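Local atomic coordinates of type III pantothenate kinase (Campylobacter jejuni, PDB entry 2NRH), a protein that probably catalyses the ATP-dependent phosphorylation of pantothenate, the first step in coenzyme A biosynthesis, as a homodimer of the ASKHA (actin-like ATPase) fold. Residues I111-I115 against A116-K120; K119-Y122 against S123-S126. The protein carries 2 engineered substitutions. All blocks are in the same frame, centred on the assembly; numbering follows the deposited sequence.

Interaction 1 of 2, residues I111-I115 against A116-K120; sequences ILPGI and ANYKK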
loop_
_atom_site.group_PDB
_atom_site.type_symbol
_atom_site.label_atom_id
_atom_site.label_comp_id
_atom_site.label_asym_id
_atom_site.label_seq_id
_atom_site.Cartn_x
_atom_site.Cartn_y
_atom_site.Cartn_z
ATOM N N ILE B 111 -2.821 9.229 -2.234
ATOM C CA ILE B 111 -3.133 8.037 -3.024
ATOM C C ILE B 111 -2.489 6.790 -2.434
ATOM O O ILE B 111 -1.302 6.755 -1.924
ATOM C CB ILE B 111 -2.713 8.199 -4.561
ATOM C CG1 ILE B 111 -3.225 9.510 -5.136
ATOM C CG2 ILE B 111 -3.132 6.982 -5.422
ATOM C CD1 ILE B 111 -2.516 9.883 -6.389
ATOM N N LEU B 112 -3.269 5.747 -2.516
ATOM C CA LEU B 112 -2.821 4.444 -2.024
ATOM C C LEU B 112 -3.065 3.405 -3.107
ATOM O O LEU B 112 -3.978 3.574 -3.921
ATOM C CB LEU B 112 -3.692 4.148 -0.797
ATOM C CG LEU B 112 -3.262 4.301 0.671
ATOM C CD1 LEU B 112 -2.266 5.308 0.864
ATOM C CD2 LEU B 112 -4.438 4.520 1.613
ATOM N N PRO B 113 -2.359 2.273 -3.078
ATOM C CA PRO B 113 -2.909 1.267 -4.026
ATOM C C PRO B 113 -4.334 0.827 -3.656
ATOM O O PRO B 113 -4.717 0.853 -2.458
ATOM C CB PRO B 113 -1.931 0.056 -3.900
ATOM C CG PRO B 113 -0.695 0.597 -3.232
ATOM C CD PRO B 113 -1.270 1.696 -2.277
ATOM N N GLY B 114 -5.121 0.491 -4.674
ATOM C CA GLY B 114 -6.337 -0.285 -4.488
ATOM C C GLY B 114 -6.055 -1.647 -3.888
ATOM O O GLY B 114 -4.943 -2.168 -3.990
ATOM N N ILE B 115 -7.055 -2.210 -3.245
ATOM C CA ILE B 115 -6.948 -3.466 -2.486
ATOM C C ILE B 115 -6.516 -4.666 -3.330
ATOM O O ILE B 115 -5.622 -5.443 -2.897
ATOM C CB ILE B 115 -8.282 -3.763 -1.713
ATOM C CG1 ILE B 115 -8.529 -2.673 -0.669
ATOM C CG2 ILE B 115 -8.266 -5.139 -1.028
ATOM C CD1 ILE B 115 -9.819 -2.887 0.081
ATOM N N ALA B 116 -7.118 -4.834 -4.515
ATOM C CA ALA B 116 -6.690 -5.869 -5.470
ATOM C C ALA B 116 -5.217 -5.725 -5.766
ATOM O O ALA B 116 -4.497 -6.711 -5.816
ATOM C CB ALA B 116 -7.519 -5.820 -6.816
ATOM N N ASN B 117 -4.748 -4.489 -5.921
ATOM C CA ASN B 117 -3.327 -4.261 -6.241
ATOM C C ASN B 117 -2.371 -4.630 -5.128
ATOM O O ASN B 117 -1.339 -5.156 -5.422
ATOM C CB ASN B 117 -3.076 -2.850 -6.745
ATOM C CG ASN B 117 -3.338 -2.742 -8.237
ATOM O OD1 ASN B 117 -3.470 -3.764 -8.957
ATOM N ND2 ASN B 117 -3.419 -1.515 -8.716
ATOM N N TYR B 118 -2.748 -4.366 -3.869
ATOM C CA TYR B 118 -2.008 -4.871 -2.691
ATOM C C TYR B 118 -1.850 -6.398 -2.773
ATOM O O TYR B 118 -0.761 -6.896 -2.564
ATOM C CB TYR B 118 -2.741 -4.540 -1.384
ATOM C CG TYR B 118 -2.492 -3.167 -0.812
ATOM C CD1 TYR B 118 -1.271 -2.849 -0.176
ATOM C CD2 TYR B 118 -3.507 -2.190 -0.818
ATOM C CE1 TYR B 118 -1.062 -1.558 0.387
ATOM C CE2 TYR B 118 -3.295 -0.890 -0.232
ATOM C CZ TYR B 118 -2.071 -0.601 0.369
ATOM O OH TYR B 118 -1.856 0.672 0.972
ATOM N N LYS B 119 -2.944 -7.098 -3.056
ATOM C CA LYS B 119 -2.976 -8.569 -3.283
ATOM C C LYS B 119 -2.015 -8.992 -4.375
ATOM O O LYS B 119 -1.247 -9.895 -4.142
ATOM C CB LYS B 119 -4.391 -8.994 -3.691
ATOM C CG LYS B 119 -4.969 -10.256 -3.073
ATOM C CD LYS B 119 -6.496 -10.255 -3.335
ATOM C CE LYS B 119 -6.975 -11.214 -4.510
ATOM N NZ LYS B 119 -7.635 -12.550 -4.082
ATOM N N LYS B 120 -2.007 -8.306 -5.538
ATOM C CA LYS B 120 -0.995 -8.563 -6.621
ATOM C C LYS B 120 0.453 -8.373 -6.204
ATOM O O LYS B 120 1.312 -9.168 -6.608
ATOM C CB LYS B 120 -1.172 -7.654 -7.868
ATOM C CG LYS B 120 -2.119 -8.155 -8.945
ATOM C CD LYS B 120 -2.159 -7.233 -10.208
ATOM C CE LYS B 120 -0.747 -7.151 -10.951
ATOM N NZ LYS B 120 -0.805 -6.580 -12.399
#
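P113 and Y118 meet at a strand-to-helix junction of the ASKHA (actin-like ATPase) fold, where strand 105-113 ends and helix 115-125 begins with G114 as its N-cap. The P113 side chain crosses the phenol at about a right angle. Its CB makes a CH-pi contact over one face of the ring, 4.2 Å from the centroid of Y118 and displaced toward the rim, while P113 CD lies 3.6 Å from Y118 CZ. Y118 carries its CG anti to the carbonyl carbon (chi1 -84°), which turns the ring back along the chain over the end of the strand. The hydroxyl thereby reaches apolar neighbours, with L112 CG 3.9 Å from Y118 OH. Two backbone acceptors start the helical pattern. G114 O accepts Y118 N at 3.1 Å and also has N117 N 3.0 Å away. I115 O accepts K119 N at 3.2 Å with an N-H...O angle of 170°, and the next turn is closed by K120 N on A116 O. On the strand side, the backbone of L112 is hydrogen-bonded to I96 of strand 95-102, which pairs the strand up to that residue. Helix 146-165 covers this junction through V154 against Y118, F155 against I115, and I158 and L161 against L112; Y122 of the second subunit packs on P113. N117 has its side chain about 5 Å from that of S94, a predicted ATP-binding residue. The carbonyl oxygen of P113 lies beside the phenol, with P113 O 3.2 Å from Y118 CE2.

Interaction 2 of 2, residues K119-Y122 against S123-S126; sequences KKIY and SHIS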
loop_
_atom_site.group_PDB
_atom_site.type_symbol
_atom_site.label_atom_id
_atom_site.label_comp_id
_atom_site.label_asym_id
_atom_site.label_seq_id
_atom_site.Cartn_x
_atom_site.Cartn_y
_atom_site.Cartn_z
ATOM N N LYS B 119 -2.944 -7.098 -3.056
ATOM C CA LYS B 119 -2.976 -8.569 -3.283
ATOM C C LYS B 119 -2.015 -8.992 -4.375
ATOM O O LYS B 119 -1.247 -9.895 -4.142
ATOM C CB LYS B 119 -4.391 -8.994 -3.691
ATOM C CG LYS B 119 -4.969 -10.256 -3.073
ATOM C CD LYS B 119 -6.496 -10.255 -3.335
ATOM C CE LYS B 119 -6.975 -11.214 -4.510
ATOM N NZ LYS B 119 -7.635 -12.550 -4.082
ATOM N N LYS B 120 -2.007 -8.306 -5.538
ATOM C CA LYS B 120 -0.995 -8.563 -6.621
ATOM C C LYS B 120 0.453 -8.373 -6.204
ATOM O O LYS B 120 1.312 -9.168 -6.608
ATOM C CB LYS B 120 -1.172 -7.654 -7.868
ATOM C CG LYS B 120 -2.119 -8.155 -8.945
ATOM C CD LYS B 120 -2.159 -7.233 -10.208
ATOM C CE LYS B 120 -0.747 -7.151 -10.951
ATOM N NZ LYS B 120 -0.805 -6.580 -12.399
ATOM N N ILE B 121 0.767 -7.278 -5.488
ATOM C CA ILE B 121 2.175 -7.054 -5.156
ATOM C C ILE B 121 2.702 -8.048 -4.124
ATOM O O ILE B 121 3.841 -8.445 -4.227
ATOM C CB ILE B 121 2.570 -5.561 -4.871
ATOM C CG1 ILE B 121 4.106 -5.349 -4.999
ATOM C CG2 ILE B 121 2.052 -5.095 -3.507
ATOM C CD1 ILE B 121 4.736 -5.090 -6.496
ATOM N N TYR B 122 1.884 -8.473 -3.168
ATOM C CA TYR B 122 2.285 -9.524 -2.208
ATOM C C TYR B 122 2.721 -10.798 -2.957
ATOM O O TYR B 122 3.858 -11.305 -2.774
ATOM C CB TYR B 122 1.160 -9.828 -1.225
ATOM C CG TYR B 122 1.035 -8.815 -0.110
ATOM C CD1 TYR B 122 2.180 -8.323 0.578
ATOM C CD2 TYR B 122 -0.214 -8.360 0.300
ATOM C CE1 TYR B 122 2.061 -7.406 1.651
ATOM C CE2 TYR B 122 -0.334 -7.458 1.343
ATOM C CZ TYR B 122 0.807 -6.962 2.010
ATOM O OH TYR B 122 0.616 -6.069 3.085
ATOM N N SER B 123 1.842 -11.262 -3.846
ATOM C CA SER B 123 2.185 -12.309 -4.811
ATOM C C SER B 123 3.448 -12.102 -5.629
ATOM O O SER B 123 4.215 -13.057 -5.858
ATOM C CB SER B 123 1.019 -12.558 -5.763
ATOM O OG SER B 123 0.023 -13.258 -5.065
ATOM N N HIS B 124 3.665 -10.884 -6.125
ATOM C CA HIS B 124 4.892 -10.656 -6.887
ATOM C C HIS B 124 6.080 -10.798 -5.914
ATOM O O HIS B 124 7.117 -11.349 -6.253
ATOM C CB HIS B 124 4.861 -9.300 -7.571
ATOM C CG HIS B 124 6.193 -8.863 -8.114
ATOM N ND1 HIS B 124 6.634 -9.203 -9.380
ATOM C CD2 HIS B 124 7.191 -8.133 -7.554
ATOM C CE1 HIS B 124 7.840 -8.693 -9.579
ATOM N NE2 HIS B 124 8.202 -8.046 -8.485
ATOM N N ILE B 125 5.929 -10.315 -4.683
ATOM C CA ILE B 125 7.025 -10.473 -3.724
ATOM C C ILE B 125 7.345 -11.975 -3.403
ATOM O O ILE B 125 8.490 -12.420 -3.461
ATOM C CB ILE B 125 6.795 -9.648 -2.422
ATOM C CG1 ILE B 125 6.642 -8.139 -2.725
ATOM C CG2 ILE B 125 8.000 -9.851 -1.460
ATOM C CD1 ILE B 125 5.966 -7.302 -1.597
ATOM N N SER B 126 6.331 -12.743 -3.023
ATOM C CA SER B 126 6.553 -14.148 -2.692
ATOM C C SER B 126 5.251 -14.954 -2.754
ATOM O O SER B 126 4.169 -14.437 -2.416
ATOM C CB SER B 126 7.232 -14.302 -1.314
ATOM O OG SER B 126 7.672 -15.632 -1.069
#
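I125 comes back over the preceding turn to touch I121 and Y122. Its CB lies 3.4 Å from Y122 O. With CG1 anti to the carbonyl carbon (chi1 -59°), the longer branch runs back along the helix, and I125 CG1 settles 3.2 Å from I121 O. At the tip, I125 CD1 lies 3.6 Å from I121 O and 4.3 Å from I121 CG1, and approaches the Y122 ring obliquely. All this belongs to the last turns of helix 115-125, whose i to i+4 bonds run from a weak S123 N to K119 O through H124 N on K120 O and I125 N on I121 O, the last at 2.8 Å. S126 N closes the series on Y122 O with an angle of 168° at the hydrogen, although S126 itself has already left helical geometry. The helix is part of the dimer interface: I121 packs on I121 of the second subunit, and the Y122 hydroxyl makes a weak hydrogen bond to I111 O of the second subunit. H124 crosses I121 obliquely, with H124 CD2 4.1 Å from I121 CD1, and its NE2 is hydrogen-bonded to K120 NZ of the second subunit.

In the fold
The two interactions follow one another along the chain, with centres 10 Å apart. Interaction 1 joins the end of strand 105-113, outermost in its sheet within the chain, to the start of helix 115-125; interaction 2 takes over at the shared K119 and K120 and runs to the end of that helix. The path leads outward, from about 13 Å to about 23 Å between contact centre and chain centre. Helix 146-165 lies against both. In the dimer the two regions meet crosswise, I125 packing on N117 of the second subunit. Both contacts border the second subunit, and the strand-to-helix junction also lies close to the predicted ATP site.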